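Local coordinates for protein xylulose kinase (Bifidobacterium adolescentis ATCC 15703, PDB 3I8B) that probably catalyses the ATP-dependent phosphorylation of D-xylulose to D-xylulose 5-phosphate, as an FGGY-family sugar kinase, at residues T202-A207 and I237-V242; V131-S136 and E211-L216. All coordinates share one frame; numbering follows the deposited sequence.

Interaction 1 (T202-A207 and I237-V242); sequences TIYYDA and IVLPTV. With MG (magnesium ion), chain B.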
loop_
_atom_site.group_PDB
_atom_site.type_symbol
_atom_site.label_atom_id
_atom_site.label_comp_id
_atom_site.label_asym_id
_atom_site.label_seq_id
_atom_site.Cartn_x
_atom_site.Cartn_y
_atom_site.Cartn_z
ATOM N N THR A 202 -1.085 -3.153 -9.785
ATOM C CA THR A 202 -0.281 -3.717 -10.875
ATOM C C THR A 202 0.035 -2.717 -12.005
ATOM O O THR A 202 1.035 -2.872 -12.717
ATOM C CB THR A 202 -0.987 -4.932 -11.512
ATOM O OG1 THR A 202 -2.251 -4.524 -12.057
ATOM C CG2 THR A 202 -1.212 -6.027 -10.471
ATOM N N ILE A 203 -0.814 -1.693 -12.122
ATOM C CA ILE A 203 -0.966 -0.833 -13.316
ATOM C C ILE A 203 -1.189 -1.568 -14.653
ATOM O O ILE A 203 -0.876 -1.038 -15.730
ATOM C CB ILE A 203 0.082 0.325 -13.420
ATOM C CG1 ILE A 203 1.467 -0.186 -13.821
ATOM C CG2 ILE A 203 0.094 1.141 -12.136
ATOM C CD1 ILE A 203 2.430 0.944 -14.247
ATOM N N TYR A 204 -1.732 -2.787 -14.566
ATOM C CA TYR A 204 -2.379 -3.447 -15.705
ATOM C C TYR A 204 -3.792 -3.911 -15.364
ATOM O O TYR A 204 -4.347 -4.809 -16.011
ATOM C CB TYR A 204 -1.556 -4.597 -16.301
ATOM C CG TYR A 204 -0.999 -5.620 -15.335
ATOM C CD1 TYR A 204 -1.827 -6.566 -14.740
ATOM C CD2 TYR A 204 0.372 -5.684 -15.072
ATOM C CE1 TYR A 204 -1.325 -7.526 -13.875
ATOM C CE2 TYR A 204 0.893 -6.654 -14.205
ATOM C CZ TYR A 204 0.025 -7.575 -13.610
ATOM O OH TYR A 204 0.508 -8.540 -12.745
ATOM N N TYR A 205 -4.369 -3.276 -14.353
ATOM C CA TYR A 205 -5.764 -3.535 -13.978
ATOM C C TYR A 205 -6.499 -2.232 -13.699
ATOM O O TYR A 205 -5.966 -1.333 -13.050
ATOM C CB TYR A 205 -5.833 -4.449 -12.754
ATOM C CG TYR A 205 -7.229 -4.646 -12.196
ATOM C CD1 TYR A 205 -8.116 -5.541 -12.784
ATOM C CD2 TYR A 205 -7.661 -3.929 -11.088
ATOM C CE1 TYR A 205 -9.414 -5.719 -12.269
ATOM C CE2 TYR A 205 -8.939 -4.099 -10.571
ATOM C CZ TYR A 205 -9.812 -4.991 -11.158
ATOM O OH TYR A 205 -11.087 -5.155 -10.623
ATOM N N ASP A 206 -7.721 -2.128 -14.198
ATOM C CA ASP A 206 -8.539 -0.954 -13.919
ATOM C C ASP A 206 -9.765 -1.291 -13.069
ATOM O O ASP A 206 -10.714 -1.921 -13.548
ATOM C CB ASP A 206 -8.974 -0.265 -15.211
ATOM C CG ASP A 206 -9.789 0.994 -14.943
ATOM O OD1 ASP A 206 -9.265 1.926 -14.287
ATOM O OD2 ASP A 206 -10.953 1.043 -15.373
ATOM N N ALA A 207 -9.730 -0.846 -11.815
ATOM C CA ALA A 207 -10.766 -1.153 -10.818
ATOM C C ALA A 207 -12.132 -0.596 -11.192
ATOM O O ALA A 207 -13.147 -1.271 -11.025
ATOM C CB ALA A 207 -10.350 -0.657 -9.428
ATOM N N ILE A 237 -1.562 -15.331 -21.103
ATOM C CA ILE A 237 -1.129 -15.324 -19.696
ATOM C C ILE A 237 -2.303 -15.425 -18.716
ATOM O O ILE A 237 -3.322 -14.754 -18.892
ATOM C CB ILE A 237 -0.275 -14.061 -19.391
ATOM C CG1 ILE A 237 1.132 -14.232 -19.973
ATOM C CG2 ILE A 237 -0.199 -13.788 -17.874
ATOM C CD1 ILE A 237 1.904 -12.914 -20.098
ATOM N N VAL A 238 -2.173 -16.282 -17.703
ATOM C CA VAL A 238 -3.226 -16.408 -16.701
ATOM C C VAL A 238 -3.004 -15.310 -15.663
ATOM O O VAL A 238 -1.897 -15.157 -15.173
ATOM C CB VAL A 238 -3.226 -17.798 -16.009
ATOM C CG1 VAL A 238 -4.230 -17.814 -14.852
ATOM C CG2 VAL A 238 -3.549 -18.903 -17.012
ATOM N N LEU A 239 -4.049 -14.528 -15.388
ATOM C CA LEU A 239 -4.030 -13.462 -14.393
ATOM C C LEU A 239 -5.055 -13.848 -13.326
ATOM O O LEU A 239 -6.046 -14.491 -13.642
ATOM C CB LEU A 239 -4.405 -12.109 -15.026
ATOM C CG LEU A 239 -3.519 -11.606 -16.183
ATOM C CD1 LEU A 239 -4.036 -10.272 -16.770
ATOM C CD2 LEU A 239 -2.065 -11.495 -15.761
ATOM N N PRO A 240 -4.810 -13.493 -12.056
ATOM C CA PRO A 240 -5.792 -13.954 -11.058
ATOM C C PRO A 240 -7.192 -13.346 -11.231
ATOM O O PRO A 240 -7.325 -12.156 -11.522
ATOM C CB PRO A 240 -5.168 -13.536 -9.714
ATOM C CG PRO A 240 -3.683 -13.370 -10.019
ATOM C CD PRO A 240 -3.617 -12.884 -11.441
ATOM N N THR A 241 -8.215 -14.183 -11.051
ATOM C CA THR A 241 -9.604 -13.745 -11.035
ATOM C C THR A 241 -9.796 -12.767 -9.907
ATOM O O THR A 241 -9.524 -13.084 -8.747
ATOM C CB THR A 241 -10.563 -14.919 -10.756
ATOM O OG1 THR A 241 -10.311 -15.959 -11.695
ATOM C CG2 THR A 241 -12.004 -14.471 -10.900
ATOM N N VAL A 242 -10.299 -11.593 -10.246
ATOM C CA VAL A 242 -10.487 -10.541 -9.267
ATOM C C VAL A 242 -11.817 -10.750 -8.539
ATOM O O VAL A 242 -12.892 -10.646 -9.130
ATOM C CB VAL A 242 -10.408 -9.154 -9.926
ATOM C CG1 VAL A 242 -10.614 -8.049 -8.873
ATOM C CG2 VAL A 242 -9.056 -8.992 -10.618
HETATM MG MG MG B . -8.740 -17.890 -11.540
HETATM O O HOH W 1 -7.047 -17.043 -12.874
#
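Tyr205 in the first strand of a two-stranded antiparallel hairpin (205-206 with 211-212) meets Val242 in strand 241-243, which pairs in parallel with strand 193-195; the contact thus joins two small sheets of the FGGY N-terminal domain. With CG anti to the backbone N (chi1 173°), the phenol of Tyr205 meets Val242 coming from the opposite direction. The forked valine offers two methyls: CG2 lies 3.7 Å from Tyr205 CE1, and CG1 lies 3.4 Å from Tyr205 OH. No hydrogen bond crosses the contact. Tyrosine suits this place because its ring carbons touch the valine methyls while its hydroxyl, at the far end, hydrogen-bonds to Asn210. Tyr204 adds a looser touch, its CE1 4.5 Å from Leu239 CD2. Its ring is backed by Thr202 CB, 3.4 Å above the plane over the ring centre. Thr202 also forms an ST turn, its OG1 accepting from Tyr204 N at 3.1 Å (N-H...O angle 161°), which ties down the backbone from which that ring springs. Segment 237-242 also helps bind the magnesium ion, together with the backbone oxygens of Glu190 and Leu192. Thr241 OG1 is a ligand at 2.5 Å, and a coordinated water, 2.3 Å from the magnesium ion, donates a hydrogen bond to Leu239 O at 2.8 Å.

Interaction 2 (V131-S136 and E211-L216); sequences VKAVGS and EYRRDL
Successive bends at chi2 (-72°) and chi3 (-56°) fold the long Arg213 chain and bring its NH1 to 3.7 Å from Ala133 CB, while NE and NH2 turn to Asp215. The grip on Asp215 is side-on: Arg213 NE reaches Asp215 OD1 at 2.9 Å and Arg213 NH2 reaches Asp215 OD2 at 2.7 Å; each oxygen uses its syn lone pair and lies almost in the guanidinium plane. This two-bond salt bridge fixes the rotation of the flat group. The remaining nitrogen, Arg213 NH1, donates at 2.8 Å to a water that in turn donates to Ala133 O at 2.6 Å. Alanine suits the spot, since its short methyl lets the guanidinium come close. Leu216 CD1 lies over one guanidinium face and also meets Val134 CG1 tip to tip at 4.1 Å, a purely apolar touch. Cutting Arg213 back to an alanine is likely to leave the Asp215 carboxylate without its mate, lose the water link to Ala133 O and open a gap beside Ala133 and Leu216. The contact thus sets the C-terminal end of helix 122-134 against the link from strand 211-212 into the first turn of helix 214-225.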
loop_
_atom_site.group_PDB
_atom_site.type_symbol
_atom_site.label_atom_id
_atom_site.label_comp_id
_atom_site.label_asym_id
_atom_site.label_seq_id
_atom_site.Cartn_x
_atom_site.Cartn_y
_atom_site.Cartn_z
ATOM N N VAL A 131 -2.803 7.590 -15.306
ATOM C CA VAL A 131 -3.777 7.820 -14.246
ATOM C C VAL A 131 -5.214 7.502 -14.718
ATOM O O VAL A 131 -5.955 6.772 -14.041
ATOM C CB VAL A 131 -3.640 9.253 -13.681
ATOM C CG1 VAL A 131 -4.798 9.610 -12.729
ATOM C CG2 VAL A 131 -2.308 9.385 -12.969
ATOM N N LYS A 132 -5.590 8.024 -15.889
ATOM C CA LYS A 132 -6.909 7.752 -16.461
ATOM C C LYS A 132 -7.112 6.275 -16.843
ATOM O O LYS A 132 -8.209 5.745 -16.701
ATOM C CB LYS A 132 -7.208 8.681 -17.652
ATOM C CG LYS A 132 -7.351 10.159 -17.269
ATOM C CD LYS A 132 -7.638 11.063 -18.486
ATOM C CE LYS A 132 -6.600 10.834 -19.593
ATOM N NZ LYS A 132 -6.313 11.996 -20.541
ATOM N N ALA A 133 -6.051 5.616 -17.308
ATOM C CA ALA A 133 -6.129 4.214 -17.725
ATOM C C ALA A 133 -6.331 3.233 -16.555
ATOM O O ALA A 133 -7.188 2.345 -16.620
ATOM C CB ALA A 133 -4.873 3.828 -18.532
ATOM N N VAL A 134 -5.539 3.389 -15.493
ATOM C CA VAL A 134 -5.532 2.406 -14.402
ATOM C C VAL A 134 -5.460 3.010 -12.997
ATOM O O VAL A 134 -5.366 2.273 -12.012
ATOM C CB VAL A 134 -4.356 1.405 -14.531
ATOM C CG1 VAL A 134 -4.473 0.574 -15.794
ATOM C CG2 VAL A 134 -3.027 2.136 -14.462
ATOM N N GLY A 135 -5.469 4.338 -12.900
ATOM C CA GLY A 135 -5.485 5.011 -11.607
ATOM C C GLY A 135 -4.174 5.601 -11.098
ATOM O O GLY A 135 -4.195 6.491 -10.229
ATOM N N SER A 136 -3.033 5.111 -11.594
ATOM C CA SER A 136 -1.743 5.559 -11.075
ATOM C C SER A 136 -0.686 5.749 -12.159
ATOM O O SER A 136 -0.659 5.038 -13.173
ATOM C CB SER A 136 -1.186 4.579 -10.025
ATOM O OG SER A 136 -2.157 4.210 -9.059
ATOM N N GLU A 211 -11.361 -4.358 -15.316
ATOM C CA GLU A 211 -10.710 -4.897 -16.503
ATOM C C GLU A 211 -9.205 -4.957 -16.355
ATOM O O GLU A 211 -8.553 -3.944 -16.029
ATOM C CB GLU A 211 -11.013 -4.020 -17.730
ATOM C CG GLU A 211 -12.478 -3.683 -17.944
ATOM C CD GLU A 211 -13.219 -4.755 -18.721
ATOM O OE1 GLU A 211 -14.103 -4.393 -19.533
ATOM O OE2 GLU A 211 -12.917 -5.954 -18.526
ATOM N N TYR A 212 -8.646 -6.125 -16.644
ATOM C CA TYR A 212 -7.213 -6.207 -16.922
ATOM C C TYR A 212 -6.916 -5.592 -18.285
ATOM O O TYR A 212 -7.648 -5.824 -19.254
ATOM C CB TYR A 212 -6.741 -7.658 -16.918
ATOM C CG TYR A 212 -6.552 -8.246 -15.535
ATOM C CD1 TYR A 212 -5.675 -7.675 -14.635
ATOM C CD2 TYR A 212 -7.234 -9.392 -15.149
ATOM C CE1 TYR A 212 -5.494 -8.219 -13.368
ATOM C CE2 TYR A 212 -7.055 -9.942 -13.885
ATOM C CZ TYR A 212 -6.187 -9.352 -13.004
ATOM O OH TYR A 212 -6.001 -9.911 -11.749
ATOM N N ARG A 213 -5.848 -4.799 -18.344
ATOM C CA ARG A 213 -5.394 -4.162 -19.571
ATOM C C ARG A 213 -4.242 -4.987 -20.149
ATOM O O ARG A 213 -3.069 -4.684 -19.939
ATOM C CB ARG A 213 -4.945 -2.730 -19.270
ATOM C CG ARG A 213 -6.096 -1.792 -18.940
ATOM C CD ARG A 213 -6.923 -1.476 -20.198
ATOM N NE ARG A 213 -6.084 -0.922 -21.269
ATOM C CZ ARG A 213 -5.882 0.379 -21.474
ATOM N NH1 ARG A 213 -6.475 1.288 -20.708
ATOM N NH2 ARG A 213 -5.103 0.775 -22.464
ATOM N N ARG A 214 -4.591 -6.046 -20.865
ATOM C CA ARG A 214 -3.598 -6.956 -21.409
ATOM C C ARG A 214 -2.754 -6.293 -22.491
ATOM O O ARG A 214 -1.660 -6.753 -22.789
ATOM C CB ARG A 214 -4.271 -8.234 -21.920
ATOM C CG ARG A 214 -4.780 -9.134 -20.783
ATOM C CD ARG A 214 -5.669 -10.268 -21.298
ATOM N NE ARG A 214 -6.205 -11.060 -20.189
ATOM C CZ ARG A 214 -5.567 -12.088 -19.632
ATOM N NH1 ARG A 214 -4.364 -12.461 -20.074
ATOM N NH2 ARG A 214 -6.120 -12.732 -18.614
ATOM N N ASP A 215 -3.269 -5.211 -23.071
ATOM C CA ASP A 215 -2.498 -4.421 -24.034
ATOM C C ASP A 215 -1.291 -3.716 -23.395
ATOM O O ASP A 215 -0.270 -3.500 -24.050
ATOM C CB ASP A 215 -3.393 -3.391 -24.747
ATOM C CG ASP A 215 -4.096 -2.447 -23.778
ATOM O OD1 ASP A 215 -4.685 -2.922 -22.779
ATOM O OD2 ASP A 215 -4.079 -1.222 -24.028
ATOM N N LEU A 216 -1.418 -3.336 -22.128
ATOM C CA LEU A 216 -0.320 -2.679 -21.432
ATOM C C LEU A 216 0.747 -3.714 -21.081
ATOM O O LEU A 216 1.932 -3.388 -20.985
ATOM C CB LEU A 216 -0.814 -1.929 -20.188
ATOM C CG LEU A 216 -1.849 -0.854 -20.528
ATOM C CD1 LEU A 216 -2.450 -0.239 -19.264
ATOM C CD2 LEU A 216 -1.228 0.220 -21.401
HETATM O O HOH W 2 -8.446 1.330 -18.694
#

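In the fold
Interactions 1 and 2 lie with centres 9 Å apart and share the small hairpin sheet: strand 205-206 belongs to the first and strand 211-212 to the second, joined by the probable backbone bond Asp206 N to Glu211 O at 2.7 Å. Tyr212 bridges the two. Its ring meets that of Tyr205 edge-to-face, and its OH probably hydrogen-bonds to Pro240 O at 2.6 Å, just before the magnesium ligand Thr241. The hairpin and the residues that follow it thus lie between segment 237-242, which helps bind the magnesium ion, and helix 122-134. At that helix's end, the side chain of Val134 is about 10 Å from that of His75, which probably binds the substrate, too far to touch it directly.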